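Local coordinates for protein Non-reducing end beta-L-arabinofuranosidase (Bacteroides thetaiotaomicron, PDB 5MQO) that probably hydrolyses terminal sugar residues, such as beta-L-arabinofuranose or aceric acid, from complex plant pectin as a family GH127 glycoside hydrolase, at residues D42-T47 with N489-N494. Sequence-based numbering, arbitrary orientation.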
loop_
_atom_site.group_PDB
_atom_site.type_symbol
_atom_site.label_atom_id
_atom_site.label_comp_id
_atom_site.label_asym_id
_atom_site.label_seq_id
_atom_site.Cartn_x
_atom_site.Cartn_y
_atom_site.Cartn_z
ATOM N N ASP A 42 -14.639 12.434 -1.260
ATOM C CA ASP A 42 -16.006 12.070 -1.709
ATOM C C ASP A 42 -16.232 11.906 -3.239
ATOM O O ASP A 42 -17.323 11.461 -3.682
ATOM C CB ASP A 42 -17.033 13.085 -1.144
ATOM C CG ASP A 42 -16.779 14.569 -1.586
ATOM O OD1 ASP A 42 -15.703 14.956 -2.093
ATOM O OD2 ASP A 42 -17.697 15.377 -1.382
ATOM N N ALA A 43 -15.206 12.215 -4.031
ATOM C CA ALA A 43 -15.325 12.294 -5.496
ATOM C C ALA A 43 -15.351 10.978 -6.264
ATOM O O ALA A 43 -15.933 10.931 -7.337
ATOM C CB ALA A 43 -14.202 13.151 -6.047
ATOM N N VAL A 44 -14.710 9.929 -5.752
ATOM C CA VAL A 44 -14.586 8.672 -6.486
ATOM C C VAL A 44 -15.351 7.595 -5.724
ATOM O O VAL A 44 -15.125 7.429 -4.532
ATOM C CB VAL A 44 -13.096 8.277 -6.680
ATOM C CG1 VAL A 44 -12.952 6.982 -7.470
ATOM C CG2 VAL A 44 -12.328 9.391 -7.394
ATOM N N HIS A 45 -16.294 6.911 -6.388
ATOM C CA HIS A 45 -16.914 5.671 -5.861
ATOM C C HIS A 45 -16.550 4.495 -6.775
ATOM O O HIS A 45 -16.751 4.580 -7.980
ATOM C CB HIS A 45 -18.459 5.691 -5.846
ATOM C CG HIS A 45 -19.092 6.942 -5.320
ATOM N ND1 HIS A 45 -18.465 7.817 -4.459
ATOM C CD2 HIS A 45 -20.346 7.420 -5.489
ATOM C CE1 HIS A 45 -19.291 8.806 -4.158
ATOM N NE2 HIS A 45 -20.440 8.580 -4.763
ATOM N N TRP A 46 -16.068 3.393 -6.198
ATOM C CA TRP A 46 -16.042 2.112 -6.907
ATOM C C TRP A 46 -17.489 1.720 -7.235
ATOM O O TRP A 46 -18.393 1.942 -6.415
ATOM C CB TRP A 46 -15.435 0.960 -6.069
ATOM C CG TRP A 46 -14.050 1.146 -5.613
ATOM C CD1 TRP A 46 -13.598 1.099 -4.316
ATOM C CD2 TRP A 46 -12.905 1.424 -6.429
ATOM N NE1 TRP A 46 -12.238 1.321 -4.283
ATOM C CE2 TRP A 46 -11.787 1.521 -5.562
ATOM C CE3 TRP A 46 -12.714 1.595 -7.803
ATOM C CZ2 TRP A 46 -10.507 1.778 -6.022
ATOM C CZ3 TRP A 46 -11.434 1.862 -8.268
ATOM C CH2 TRP A 46 -10.341 1.944 -7.374
ATOM N N THR A 47 -17.661 1.101 -8.409
ATOM C CA THR A 47 -18.924 0.581 -8.900
ATOM C C THR A 47 -18.841 -0.948 -9.062
ATOM O O THR A 47 -18.958 -1.652 -8.073
ATOM C CB THR A 47 -19.328 1.286 -10.216
ATOM O OG1 THR A 47 -18.285 1.150 -11.177
ATOM C CG2 THR A 47 -19.540 2.764 -9.989
ATOM N N ASN A 489 -15.492 2.661 -11.755
ATOM C CA ASN A 489 -15.782 3.754 -10.848
ATOM C C ASN A 489 -16.521 4.937 -11.498
ATOM O O ASN A 489 -16.497 5.102 -12.710
ATOM C CB ASN A 489 -14.467 4.271 -10.228
ATOM C CG ASN A 489 -13.586 5.024 -11.234
ATOM O OD1 ASN A 489 -13.955 6.089 -11.755
ATOM N ND2 ASN A 489 -12.414 4.494 -11.483
ATOM N N THR A 490 -17.144 5.768 -10.658
ATOM C CA THR A 490 -17.469 7.149 -11.017
ATOM C C THR A 490 -16.466 8.134 -10.398
ATOM O O THR A 490 -15.981 7.924 -9.295
ATOM C CB THR A 490 -18.869 7.562 -10.537
ATOM O OG1 THR A 490 -18.935 7.437 -9.117
ATOM C CG2 THR A 490 -19.941 6.715 -11.181
ATOM N N LEU A 491 -16.172 9.207 -11.127
ATOM C CA LEU A 491 -15.495 10.379 -10.593
ATOM C C LEU A 491 -16.298 11.632 -10.903
ATOM O O LEU A 491 -16.565 11.895 -12.076
ATOM C CB LEU A 491 -14.121 10.527 -11.226
ATOM C CG LEU A 491 -13.407 11.880 -11.090
ATOM C CD1 LEU A 491 -13.192 12.249 -9.628
ATOM C CD2 LEU A 491 -12.085 11.804 -11.821
ATOM N N THR A 492 -16.653 12.391 -9.858
ATOM C CA THR A 492 -17.200 13.750 -9.983
ATOM C C THR A 492 -16.366 14.726 -9.142
ATOM O O THR A 492 -16.462 14.768 -7.915
ATOM C CB THR A 492 -18.687 13.821 -9.580
ATOM O OG1 THR A 492 -18.808 13.623 -8.181
ATOM C CG2 THR A 492 -19.506 12.712 -10.263
ATOM N N THR A 493 -15.514 15.478 -9.824
ATOM C CA THR A 493 -14.801 16.601 -9.230
ATOM C C THR A 493 -15.401 17.896 -9.748
ATOM O O THR A 493 -16.247 17.890 -10.639
ATOM C CB THR A 493 -13.300 16.595 -9.586
ATOM O OG1 THR A 493 -12.632 17.625 -8.848
ATOM C CG2 THR A 493 -13.038 16.840 -11.097
ATOM N N ASN A 494 -14.951 19.003 -9.167
ATOM C CA ASN A 494 -15.164 20.332 -9.720
ATOM C C ASN A 494 -13.853 20.693 -10.378
ATOM O O ASN A 494 -12.811 20.528 -9.758
ATOM C CB ASN A 494 -15.515 21.345 -8.617
ATOM C CG ASN A 494 -16.239 22.568 -9.160
ATOM O OD1 ASN A 494 -15.673 23.365 -9.920
ATOM N ND2 ASN A 494 -17.503 22.715 -8.783
#
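Val44, His45 and Trp46 pair antiparallel with Leu491, Thr490 and Asn489, adding the N-terminal strand 44-46 as an outermost strand to the sheet that continues through strand 500-506. His45 and Thr490 form the hydrogen-bonded pair, His45 N reaching Thr490 O at 3.1 Å and Thr490 N returning to His45 O at 3.0 Å. Beyond them, Thr492 N donates to Ala43 O with an N-H...O angle of 164°. Val44 CG2 meets Leu491 CD1 at 3.7 Å, and Tyr474 of strand 474-477 touches both side chains. Ala43 CB, just before the strand, also reaches Leu491 CD1 at 3.8 Å. Strand 44-46, from sequence assigned to the GH127 catalytic family, thus edges an antiparallel sheet built mainly of middle-domain strands. On the face of Val44 and Leu491, Trp46 CE3 touches Asn489 CB obliquely at 4.0 Å, while Asn489 OD1 bonds to Tyr474 OH and the indole stacks on Trp51. On the other face, Thr490 OG1 sits 3.7 Å from His45 CB. In Thr47, chi1 of 56° leaves CG2 anti to the carbonyl carbon, where it meets Thr490 CG2 at 4.1 Å; an alanine here would probably leave a gap beside that Thr490 methyl.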